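Alpha/beta hydrolase fold-3 domain-containing protein (Enterococcus faecalis, PDB 2QRU) is of unknown function but probably acts as a hydrolase, on a substrate not yet identified. Local coordinates at residues 177-180 against 184-187; 190-193 against 199-202; 102-107 against 247-252; 76-81 against 110-115; 213-218 against 230-235. All coordinates share one frame; numbering follows the deposited sequence.

Contact 1: residues 177-180 against 184-187; sequences HYSI and LLPH
S179 and L184 meet at a tight corner between two helices, where the chain leaves helix 173-181 and starts the short helix 185-189. The corner belongs to the long excursion between strands 127-130 and 213-218, a position consistent with the lid of other alpha/beta hydrolases. The polar part is a single backbone bond: L184 N donates to S179 O over 2.7 Å, nearly straight at 163°. It spans five residues, one more than a regular alpha-helical bond, and ties the residue ahead of the second helix back to the end of the first. The CA atoms of S179 and L184 are 4.6 Å apart.

The apolar contacts form two patches, one on either side of that bond. In the first, L184 brings CD1 obliquely to the ring of Y178, 4.2 Å from CE2. In the second, I180 and L185 lie side by side and point the same way, with I180 CG1 4.1 Å from L185 CD2. With its CG opposite the backbone N (chi1 -167°), L185 can turn both methyls to the first helix. Loop residue L145 touches I180 and R143 touches L185.

One mixed contact remains. The hydroxyl of S179 is hydrogen-bonded within its own helix, to Y176 O. On the side of the second helix this same OG meets a methyl carbon, L185 CD1, at 3.3 Å.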
# COMPACT_ATOMS: atom_id res chain seq x y z
N HIS A 177 -15.86 3.82 5.36
CA HIS A 177 -16.91 2.84 5.54
C HIS A 177 -18.29 3.35 5.18
O HIS A 177 -19.13 2.59 4.68
CB HIS A 177 -16.83 2.20 6.91
CG HIS A 177 -15.66 1.28 7.02
ND1 HIS A 177 -15.72 -0.03 6.61
CD2 HIS A 177 -14.39 1.50 7.41
CE1 HIS A 177 -14.54 -0.59 6.77
NE2 HIS A 177 -13.71 0.32 7.26
N TYR A 178 -18.51 4.65 5.39
CA TYR A 178 -19.71 5.32 4.91
C TYR A 178 -19.83 5.20 3.38
O TYR A 178 -20.88 4.83 2.86
CB TYR A 178 -19.70 6.80 5.34
CG TYR A 178 -20.91 7.59 4.88
CD1 TYR A 178 -22.12 7.51 5.57
CD2 TYR A 178 -20.84 8.43 3.77
CE1 TYR A 178 -23.23 8.24 5.17
CE2 TYR A 178 -21.96 9.17 3.35
CZ TYR A 178 -23.15 9.07 4.06
OH TYR A 178 -24.25 9.79 3.66
N SER A 179 -18.74 5.50 2.66
CA SER A 179 -18.79 5.49 1.20
C SER A 179 -19.10 4.09 0.69
O SER A 179 -19.86 3.94 -0.27
CB SER A 179 -17.52 6.08 0.57
OG SER A 179 -16.39 5.23 0.71
N ILE A 180 -18.55 3.08 1.35
CA ILE A 180 -18.85 1.69 1.02
C ILE A 180 -20.33 1.38 1.23
O ILE A 180 -21.01 0.89 0.31
CB ILE A 180 -17.97 0.69 1.82
CG1 ILE A 180 -16.51 0.82 1.38
CG2 ILE A 180 -18.48 -0.75 1.62
CD1 ILE A 180 -15.50 0.03 2.24
N LEU A 184 -20.81 4.78 -2.66
CA LEU A 184 -20.20 6.01 -3.17
C LEU A 184 -18.69 5.86 -3.42
O LEU A 184 -18.02 6.80 -3.86
CB LEU A 184 -20.43 7.17 -2.20
CG LEU A 184 -21.84 7.72 -2.03
CD1 LEU A 184 -21.88 8.67 -0.85
CD2 LEU A 184 -22.30 8.43 -3.30
N LEU A 185 -18.15 4.69 -3.12
CA LEU A 185 -16.71 4.55 -3.21
C LEU A 185 -16.18 4.88 -4.62
O LEU A 185 -15.23 5.65 -4.74
CB LEU A 185 -16.23 3.18 -2.71
CG LEU A 185 -14.73 3.08 -2.47
CD1 LEU A 185 -14.24 4.18 -1.53
CD2 LEU A 185 -14.33 1.66 -1.97
N PRO A 186 -16.79 4.31 -5.68
CA PRO A 186 -16.30 4.70 -7.00
C PRO A 186 -16.37 6.21 -7.24
O PRO A 186 -15.44 6.78 -7.80
CB PRO A 186 -17.23 3.93 -7.96
CG PRO A 186 -17.61 2.71 -7.15
CD PRO A 186 -17.86 3.29 -5.79
N HIS A 187 -17.45 6.84 -6.79
CA HIS A 187 -17.62 8.28 -6.98
C HIS A 187 -16.51 9.02 -6.21
O HIS A 187 -15.91 9.96 -6.73
CB HIS A 187 -19.00 8.75 -6.54
CG HIS A 187 -19.23 10.22 -6.75
ND1 HIS A 187 -19.48 10.75 -8.00
CD2 HIS A 187 -19.20 11.26 -5.89
CE1 HIS A 187 -19.62 12.07 -7.89
NE2 HIS A 187 -19.45 12.40 -6.62

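Contact 2: residues 190-193 against 199-202; sequences GLPE and AYAL
A Schellman motif closes helix 185-189 at G190, and the residues leaving it, L191 and P192, pack against the ring of Y200 further along the loop that leads to helix 204-208. G190 has the positive phi (76°) of this cap.

The main interaction is a CH-pi contact. L191 CD2 stands 3.5 Å from the centroid of the Y200 ring and only 8° off the ring normal, so one methyl sits almost squarely over the face. Its distances to the ring atoms are correspondingly even, 3.7 Å to CZ and 4.0 Å to CG of Y200. P192 adds a second touch: its CD approaches Y200 CE1 obliquely at 3.7 Å, and proline and tyrosine come from opposite directions. At the far end of the ring Y200 OH passes G190 O at 3.9 Å.

The loop is pinned from within by a hydrogen bond between P192 O and W197 NE1, and W197 also touches L191. Around it, the side chain of Y200 touches I74 and D75 of helix 74-93, Y200 O is hydrogen-bonded to Y108 OH of helix 105-119, and L202 lies against L111, Q112 and K115 of that same helix.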
# COMPACT_ATOMS: atom_id res chain seq x y z
N GLY A 190 -13.36 8.87 -8.10
CA GLY A 190 -13.35 9.45 -9.46
C GLY A 190 -13.33 8.44 -10.59
O GLY A 190 -12.94 8.77 -11.73
N LEU A 191 -13.81 7.23 -10.33
CA LEU A 191 -13.84 6.18 -11.38
C LEU A 191 -14.95 6.46 -12.42
O LEU A 191 -15.99 6.99 -12.06
CB LEU A 191 -14.07 4.80 -10.78
CG LEU A 191 -13.00 4.40 -9.75
CD1 LEU A 191 -13.24 3.00 -9.19
CD2 LEU A 191 -11.64 4.46 -10.41
N PRO A 192 -14.70 6.11 -13.69
CA PRO A 192 -15.70 6.32 -14.76
C PRO A 192 -17.09 5.78 -14.39
O PRO A 192 -17.24 4.63 -13.95
CB PRO A 192 -15.12 5.52 -15.93
CG PRO A 192 -13.62 5.61 -15.71
CD PRO A 192 -13.46 5.50 -14.21
N GLU A 193 -18.12 6.59 -14.61
CA GLU A 193 -19.47 6.18 -14.27
C GLU A 193 -19.95 5.02 -15.12
O GLU A 193 -20.89 4.31 -14.73
CB GLU A 193 -20.45 7.36 -14.36
CG GLU A 193 -20.19 8.32 -13.24
CD GLU A 193 -21.03 9.58 -13.27
OE1 GLU A 193 -21.76 9.85 -14.28
OE2 GLU A 193 -20.95 10.31 -12.25
N ALA A 199 -8.49 1.37 -17.27
CA ALA A 199 -7.26 2.18 -17.08
C ALA A 199 -6.65 1.97 -15.70
O ALA A 199 -5.48 2.26 -15.48
CB ALA A 199 -7.53 3.66 -17.31
N TYR A 200 -7.46 1.47 -14.77
CA TYR A 200 -7.06 1.31 -13.37
C TYR A 200 -6.61 -0.11 -13.07
O TYR A 200 -6.23 -0.41 -11.92
CB TYR A 200 -8.23 1.68 -12.47
CG TYR A 200 -8.64 3.13 -12.62
CD1 TYR A 200 -9.51 3.53 -13.64
CD2 TYR A 200 -8.10 4.12 -11.77
CE1 TYR A 200 -9.86 4.86 -13.80
CE2 TYR A 200 -8.47 5.46 -11.92
CZ TYR A 200 -9.34 5.82 -12.94
OH TYR A 200 -9.71 7.15 -13.11
N ALA A 201 -6.65 -0.97 -14.09
CA ALA A 201 -6.30 -2.38 -13.95
C ALA A 201 -4.95 -2.72 -14.54
O ALA A 201 -4.61 -2.23 -15.63
CB ALA A 201 -7.36 -3.21 -14.62
N LEU A 202 -4.20 -3.59 -13.86
CA LEU A 202 -2.94 -4.10 -14.39
C LEU A 202 -3.20 -5.44 -15.06
O LEU A 202 -3.77 -6.34 -14.44
CB LEU A 202 -1.91 -4.26 -13.27
CG LEU A 202 -1.56 -2.92 -12.59
CD1 LEU A 202 -0.88 -3.18 -11.26
CD2 LEU A 202 -0.68 -2.08 -13.51

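Contact 3: residues 102-107 against 247-252; sequences GRSAGG and LEHDFL. With PO4 (phosphate ion), chain B.
R103 reaches across from the end of strand 98-103 to D250 and L252. Its CB points at the 247-252 loop, and the chain runs fully extended from there. CG and CD slide past L252, with CD 3.7 Å from L252 CD1. NE then donates to D250 OD1 at 2.8 Å, on the syn side of the carboxylate, and NH2 donates to D250 OD2 at 2.9 Å. This side-on, two-nitrogen salt bridge is twisted, the guanidinium and carboxylate planes being 45° apart. L252 CB sits over the guanidinium centre, 3.8 Å above its plane, and NH1 makes a long, weak ion pair with D45.

Beside this bridge lies the probable active site. S104, on a GxSxG turn matching a nucleophile elbow, has OG 2.8 Å from H249 NE2, and H249 ND1 is bonded to D221, as in a Ser-His-Asp triad. A phosphate, probably from the crystallisation liquor, accepts from H249 NE2 through O1 (3.0 Å) and from A105 N, G36 N and G37 N.

S104 sits between strand 98-103 and helix 105-119, while Y131, just past strand 127-130, bonds D250 OD1 and sets its ring edge-to-face with H249, and L252 leans on F264 of helix 258-272.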
# COMPACT_ATOMS: atom_id res chain seq x y z
N GLY A 102 3.71 -2.73 0.30
CA GLY A 102 2.38 -2.06 0.32
C GLY A 102 1.39 -2.85 1.15
O GLY A 102 1.34 -4.09 1.06
N ARG A 103 0.57 -2.13 1.91
CA ARG A 103 -0.43 -2.72 2.79
C ARG A 103 -1.82 -2.37 2.21
O ARG A 103 -2.20 -1.19 2.18
CB ARG A 103 -0.27 -2.07 4.15
CG ARG A 103 -1.32 -2.49 5.14
CD ARG A 103 -1.00 -1.90 6.53
NE ARG A 103 -1.91 -2.29 7.59
CZ ARG A 103 -1.67 -1.99 8.86
NH1 ARG A 103 -0.53 -1.36 9.15
NH2 ARG A 103 -2.51 -2.34 9.84
N SER A 104 -2.56 -3.40 1.79
CA SER A 104 -3.92 -3.25 1.25
C SER A 104 -3.95 -2.25 0.08
O SER A 104 -3.32 -2.50 -0.97
CB SER A 104 -4.92 -2.93 2.37
OG SER A 104 -6.24 -3.04 1.84
N ALA A 105 -4.60 -1.10 0.26
CA ALA A 105 -4.58 -0.12 -0.85
C ALA A 105 -3.13 0.24 -1.21
O ALA A 105 -2.84 0.54 -2.36
CB ALA A 105 -5.34 1.14 -0.44
N GLY A 106 -2.25 0.26 -0.21
CA GLY A 106 -0.82 0.47 -0.47
C GLY A 106 -0.22 -0.56 -1.45
O GLY A 106 0.71 -0.24 -2.18
N GLY A 107 -0.73 -1.80 -1.43
CA GLY A 107 -0.28 -2.81 -2.42
C GLY A 107 -0.70 -2.46 -3.84
O GLY A 107 0.07 -2.62 -4.79
N LEU A 247 -8.08 -15.35 9.28
CA LEU A 247 -7.87 -14.01 9.82
C LEU A 247 -8.60 -12.95 9.02
O LEU A 247 -8.86 -13.14 7.83
CB LEU A 247 -6.38 -13.64 9.84
CG LEU A 247 -5.49 -14.41 10.80
CD1 LEU A 247 -4.07 -13.92 10.73
CD2 LEU A 247 -6.05 -14.33 12.24
N GLU A 248 -8.89 -11.83 9.69
CA GLU A 248 -9.47 -10.65 9.05
C GLU A 248 -8.48 -10.05 8.06
O GLU A 248 -7.26 -10.22 8.19
CB GLU A 248 -9.84 -9.60 10.09
CG GLU A 248 -10.53 -8.32 9.55
CD GLU A 248 -9.64 -7.04 9.66
OE1 GLU A 248 -9.26 -6.68 10.82
OE2 GLU A 248 -9.39 -6.36 8.64
N HIS A 249 -9.04 -9.36 7.06
CA HIS A 249 -8.27 -8.61 6.06
C HIS A 249 -6.93 -8.03 6.55
O HIS A 249 -5.84 -8.39 6.04
CB HIS A 249 -9.16 -7.49 5.51
CG HIS A 249 -8.47 -6.54 4.57
ND1 HIS A 249 -7.93 -6.94 3.37
CD2 HIS A 249 -8.26 -5.20 4.65
CE1 HIS A 249 -7.41 -5.90 2.75
NE2 HIS A 249 -7.59 -4.83 3.51
N ASP A 250 -7.00 -7.12 7.53
CA ASP A 250 -5.83 -6.28 7.80
C ASP A 250 -4.96 -6.90 8.87
O ASP A 250 -4.78 -6.32 9.95
CB ASP A 250 -6.26 -4.86 8.22
CG ASP A 250 -5.10 -3.86 8.23
OD1 ASP A 250 -4.06 -4.06 7.53
OD2 ASP A 250 -5.22 -2.85 8.93
N PHE A 251 -4.41 -8.08 8.58
CA PHE A 251 -3.79 -8.82 9.70
C PHE A 251 -2.45 -8.25 10.20
O PHE A 251 -1.95 -8.71 11.25
CB PHE A 251 -3.71 -10.32 9.44
CG PHE A 251 -2.90 -10.69 8.22
CD1 PHE A 251 -1.52 -10.65 8.30
CD2 PHE A 251 -3.52 -11.09 7.02
CE1 PHE A 251 -0.73 -11.01 7.18
CE2 PHE A 251 -2.73 -11.47 5.92
CZ PHE A 251 -1.35 -11.43 6.01
N LEU A 252 -1.92 -7.21 9.52
CA LEU A 252 -0.77 -6.46 10.11
C LEU A 252 -1.14 -5.73 11.43
O LEU A 252 -0.25 -5.31 12.18
CB LEU A 252 -0.14 -5.48 9.11
CG LEU A 252 0.65 -6.10 7.94
CD1 LEU A 252 1.00 -4.98 7.05
CD2 LEU A 252 1.90 -6.72 8.49
P PO4 B . -7.44 -1.01 3.57
O1 PO4 B . -8.21 -2.04 2.75
O2 PO4 B . -8.46 -0.12 4.27
O3 PO4 B . -6.64 -1.68 4.69
O4 PO4 B . -6.52 -0.25 2.63

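Contact 4: residues 76-81 against 110-115; sequences HILRTL and MLQLTK
L78 and Q112 both place CG next to the backbone N and opposite the carbonyl carbon (chi1 -72° and -71°), which sends each side chain into the gap between their helices. There they run obliquely to one another. L78 CD2 does the touching, 3.6 Å from Q112 CB and 4.1 Å from Q112 CG, while L78 CD1 comes to 4.2 Å from the same CG. Both methyls of the leucine thus lie against the aliphatic base of the glutamine from one side; a bend at chi2 (-74°) then turns the glutamine amide off that line, and L202 of the loop ahead of helix 204-208 touches this side chain too.

The second pair, about one turn on in helix 74-93 and the next residue in helix 105-119, uses the other common leucine shape. L81 and L113 both carry CG opposite the backbone N, and their side chains cross at about a right angle. L81 CD2 lies 4.1 Å from L113 CB, and L81 CG is 4.2 Å from L113 CD2, so a methyl of each leucine rests on the other. The backbones are nearest here too, with 7.1 Å between the CA atoms of L81 and L113.

These helices, 74-93 and 105-119, come immediately before and after strand 98-103 of the alpha/beta hydrolase sheet, and the second starts at the putative nucleophile elbow. L109 extends the interface, being touched by I77, L78 and L81. The flank of helix 105-119 that faces the sheet is carried by M110, a selenomethionine, and by T114, which both pack on L100 and L127. T114 OG1 donates to M110 O at 2.8 Å from above the carbonyl plane, while T114 N reaches that oxygen from the other face.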
# COMPACT_ATOMS: atom_id res chain seq x y z
N HIS A 76 -5.22 11.13 -9.98
CA HIS A 76 -4.33 12.17 -9.47
C HIS A 76 -3.41 11.63 -8.35
O HIS A 76 -2.22 11.97 -8.28
CB HIS A 76 -5.18 13.36 -9.00
CG HIS A 76 -4.40 14.61 -8.77
ND1 HIS A 76 -4.71 15.81 -9.38
CD2 HIS A 76 -3.33 14.87 -7.97
CE1 HIS A 76 -3.88 16.75 -8.97
NE2 HIS A 76 -3.03 16.21 -8.12
N ILE A 77 -3.98 10.80 -7.47
CA ILE A 77 -3.21 10.16 -6.40
C ILE A 77 -2.02 9.41 -7.02
O ILE A 77 -0.88 9.53 -6.54
CB ILE A 77 -4.07 9.17 -5.55
CG1 ILE A 77 -5.17 9.92 -4.79
CG2 ILE A 77 -3.13 8.36 -4.56
CD1 ILE A 77 -6.16 9.02 -4.08
N LEU A 78 -2.30 8.65 -8.09
CA LEU A 78 -1.27 7.83 -8.76
C LEU A 78 -0.20 8.72 -9.42
O LEU A 78 0.98 8.47 -9.23
CB LEU A 78 -1.93 6.90 -9.80
CG LEU A 78 -2.71 5.75 -9.18
CD1 LEU A 78 -3.52 4.95 -10.22
CD2 LEU A 78 -1.78 4.86 -8.32
N ARG A 79 -0.61 9.77 -10.13
CA ARG A 79 0.34 10.69 -10.76
C ARG A 79 1.26 11.32 -9.70
O ARG A 79 2.49 11.39 -9.86
CB ARG A 79 -0.44 11.80 -11.49
CG ARG A 79 0.38 12.78 -12.29
CD ARG A 79 -0.58 13.57 -13.22
NE ARG A 79 -1.58 12.65 -13.79
CZ ARG A 79 -2.91 12.75 -13.67
NH1 ARG A 79 -3.48 13.78 -13.05
NH2 ARG A 79 -3.69 11.82 -14.23
N THR A 80 0.64 11.81 -8.63
CA THR A 80 1.38 12.44 -7.51
C THR A 80 2.34 11.44 -6.83
O THR A 80 3.43 11.81 -6.43
CB THR A 80 0.42 13.10 -6.52
OG1 THR A 80 -0.29 14.14 -7.21
CG2 THR A 80 1.19 13.73 -5.35
N LEU A 81 1.94 10.17 -6.76
CA LEU A 81 2.79 9.15 -6.14
C LEU A 81 4.08 8.98 -6.98
O LEU A 81 5.18 8.91 -6.43
CB LEU A 81 2.02 7.84 -5.97
CG LEU A 81 2.82 6.68 -5.37
CD1 LEU A 81 3.47 7.03 -4.03
CD2 LEU A 81 1.93 5.40 -5.27
N MSE A 110 1.49 0.41 -4.82
CA MSE A 110 2.83 -0.10 -5.13
C MSE A 110 2.93 -0.70 -6.55
O MSE A 110 3.88 -0.45 -7.34
CB MSE A 110 3.21 -1.19 -4.12
CG MSE A 110 4.41 -2.04 -4.59
SE MSE A 110 4.69 -3.42 -3.21
CE MSE A 110 3.24 -4.62 -3.79
N LEU A 111 1.91 -1.48 -6.90
CA LEU A 111 1.91 -2.16 -8.19
C LEU A 111 1.72 -1.16 -9.34
O LEU A 111 2.41 -1.23 -10.38
CB LEU A 111 0.87 -3.27 -8.22
CG LEU A 111 1.22 -4.42 -7.25
CD1 LEU A 111 -0.02 -5.33 -7.05
CD2 LEU A 111 2.41 -5.23 -7.76
N GLN A 112 0.83 -0.18 -9.14
CA GLN A 112 0.65 0.87 -10.13
C GLN A 112 1.94 1.70 -10.25
O GLN A 112 2.37 1.97 -11.36
CB GLN A 112 -0.53 1.79 -9.76
CG GLN A 112 -1.90 1.10 -9.92
CD GLN A 112 -2.31 0.95 -11.39
OE1 GLN A 112 -1.72 1.55 -12.28
NE2 GLN A 112 -3.33 0.11 -11.63
N LEU A 113 2.55 2.03 -9.13
CA LEU A 113 3.81 2.83 -9.16
C LEU A 113 4.87 2.05 -9.94
O LEU A 113 5.59 2.61 -10.79
CB LEU A 113 4.27 3.07 -7.72
CG LEU A 113 5.62 3.78 -7.56
CD1 LEU A 113 5.64 5.14 -8.27
CD2 LEU A 113 5.91 3.94 -6.08
N THR A 114 4.96 0.75 -9.66
CA THR A 114 5.95 -0.09 -10.34
C THR A 114 5.86 0.03 -11.86
O THR A 114 6.86 0.25 -12.53
CB THR A 114 5.85 -1.55 -9.88
OG1 THR A 114 6.16 -1.61 -8.49
CG2 THR A 114 6.89 -2.41 -10.64
N LYS A 115 4.65 -0.09 -12.38
CA LYS A 115 4.45 0.07 -13.83
C LYS A 115 5.00 1.41 -14.33
O LYS A 115 5.72 1.49 -15.36
CB LYS A 115 2.97 -0.07 -14.13
CG LYS A 115 2.65 0.12 -15.64
CD LYS A 115 1.14 0.21 -15.81
CE LYS A 115 0.77 0.48 -17.24
NZ LYS A 115 1.34 -0.53 -18.17

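Contact 5: residues 213-218 against 230-235; sequences CFSTAS and KKIGRT
S215 OG is held by two partners outside the pair of segments, S229 O near the start of helix 227-235 and N129 ND2 on the neighbouring strand 127-130. With OG opposite the backbone N (chi1 -179°), the hydroxyl extends off the strand towards the helix, and its bond to S229 ties the two elements together. On its way it skirts I232, whose CB is 3.8 Å from S215 OG.

The rest of the contact is close packing. S215 CB sits 3.6 Å from G233 N and 3.7 Å from G233 CA, so S215 meets bare helix backbone. Because G233 has no side chain on this face, the CA atoms of S215 and G233 come within 5.0 Å, and the axes of the two segments approach to 7.3 Å at 156°, roughly antiparallel. Two residues earlier on the strand, C213 points the same way, and its SG meets the I232 CG2 methyl at 3.6 Å. I232 thus touches both C213 and S215.

This is the beta-alpha half of a beta-alpha-beta crossover: strand 213-218 leads into helix 227-235, and the chain returns as the parallel edge strand 240-244. C213 and I232 also lean on strand 127-130. On the other face of strand 213-218, F214 and T216 pack against helix 258-272.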
# COMPACT_ATOMS: atom_id res chain seq x y z
N CYS A 213 8.14 -10.76 -6.20
CA CYS A 213 7.22 -10.29 -5.20
C CYS A 213 6.94 -11.37 -4.13
O CYS A 213 6.80 -12.59 -4.48
CB CYS A 213 5.93 -9.86 -5.92
SG CYS A 213 4.65 -9.31 -4.73
N PHE A 214 6.92 -10.95 -2.87
CA PHE A 214 6.40 -11.78 -1.77
C PHE A 214 5.00 -11.30 -1.47
O PHE A 214 4.78 -10.12 -1.13
CB PHE A 214 7.26 -11.64 -0.52
CG PHE A 214 6.79 -12.50 0.63
CD1 PHE A 214 5.72 -12.08 1.46
CD2 PHE A 214 7.43 -13.73 0.86
CE1 PHE A 214 5.32 -12.90 2.54
CE2 PHE A 214 7.02 -14.57 1.91
CZ PHE A 214 5.97 -14.16 2.76
N SER A 215 4.03 -12.20 -1.63
CA SER A 215 2.61 -11.81 -1.60
C SER A 215 1.87 -12.66 -0.59
O SER A 215 2.06 -13.87 -0.54
CB SER A 215 1.97 -12.06 -2.98
OG SER A 215 0.60 -11.67 -3.01
N THR A 216 1.00 -12.04 0.22
CA THR A 216 0.29 -12.76 1.28
C THR A 216 -1.08 -12.13 1.54
O THR A 216 -1.26 -10.92 1.42
CB THR A 216 1.15 -12.77 2.59
OG1 THR A 216 0.45 -13.48 3.62
CG2 THR A 216 1.44 -11.32 3.08
N ALA A 217 -2.04 -12.98 1.92
CA ALA A 217 -3.41 -12.53 2.23
C ALA A 217 -4.11 -13.67 2.92
O ALA A 217 -3.69 -14.83 2.81
CB ALA A 217 -4.16 -12.18 0.96
N SER A 218 -5.15 -13.31 3.65
CA SER A 218 -5.96 -14.28 4.37
C SER A 218 -7.07 -14.84 3.50
O SER A 218 -7.79 -14.08 2.83
CB SER A 218 -6.58 -13.61 5.59
OG SER A 218 -7.49 -14.51 6.20
N LYS A 230 -3.05 -14.09 -4.69
CA LYS A 230 -2.57 -15.30 -5.44
C LYS A 230 -2.00 -14.89 -6.79
O LYS A 230 -0.90 -15.32 -7.15
CB LYS A 230 -3.69 -16.31 -5.70
CG LYS A 230 -4.15 -16.96 -4.43
CD LYS A 230 -5.33 -17.85 -4.72
CE LYS A 230 -5.84 -18.53 -3.49
NZ LYS A 230 -7.19 -19.18 -3.72
N LYS A 231 -2.76 -14.09 -7.55
CA LYS A 231 -2.30 -13.64 -8.85
C LYS A 231 -0.98 -12.89 -8.71
O LYS A 231 -0.04 -13.09 -9.48
CB LYS A 231 -3.37 -12.76 -9.53
CG LYS A 231 -2.90 -12.18 -10.87
CD LYS A 231 -4.05 -11.81 -11.79
CE LYS A 231 -4.78 -10.60 -11.27
NZ LYS A 231 -5.75 -10.18 -12.33
N ILE A 232 -0.92 -11.99 -7.73
CA ILE A 232 0.27 -11.17 -7.54
C ILE A 232 1.50 -12.04 -7.23
O ILE A 232 2.59 -11.77 -7.77
CB ILE A 232 0.04 -10.09 -6.42
CG1 ILE A 232 -0.96 -9.03 -6.90
CG2 ILE A 232 1.34 -9.40 -6.04
CD1 ILE A 232 -1.64 -8.27 -5.69
N GLY A 233 1.34 -13.07 -6.43
CA GLY A 233 2.50 -13.90 -6.09
C GLY A 233 2.81 -15.01 -7.07
O GLY A 233 3.84 -15.69 -6.95
N ARG A 234 1.94 -15.20 -8.06
CA ARG A 234 2.06 -16.34 -9.00
C ARG A 234 2.27 -15.87 -10.45
O ARG A 234 2.98 -16.51 -11.23
CB ARG A 234 0.85 -17.28 -8.87
CG ARG A 234 0.91 -18.07 -7.59
CD ARG A 234 -0.40 -18.77 -7.30
NE ARG A 234 -0.31 -19.54 -6.06
CZ ARG A 234 -1.33 -20.15 -5.47
NH1 ARG A 234 -2.56 -20.08 -5.98
NH2 ARG A 234 -1.13 -20.87 -4.35
N THR A 235 1.68 -14.74 -10.79
CA THR A 235 1.79 -14.24 -12.17
C THR A 235 3.06 -13.44 -12.35
O THR A 235 3.70 -13.50 -13.42
CB THR A 235 0.54 -13.42 -12.53
OG1 THR A 235 -0.59 -14.32 -12.44
CG2 THR A 235 0.64 -12.89 -13.95

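Contact 3 marks the probable active site, with its phosphate, near the middle of the chain. Contact 5, on the same sheet, is 12 Å away between centres and joins it directly through S218 OG and L247 O, 2.5 Å apart. Contact 4 shares helix 105-119 with contact 3, where M110 SE lies 3.7 Å from G102 N, and meets contact 5 where L111 CD1 packs on I232 CD1. Contacts 1 and 2 follow each other in the excursion after strand 127-130, bridged by P186 O and L191 N at 3.0 Å. Contact 2 in turn packs on contact 4. Contacts 1 and 2 do not touch contact 3, their nearest atoms being about 8 and 7 Å from it.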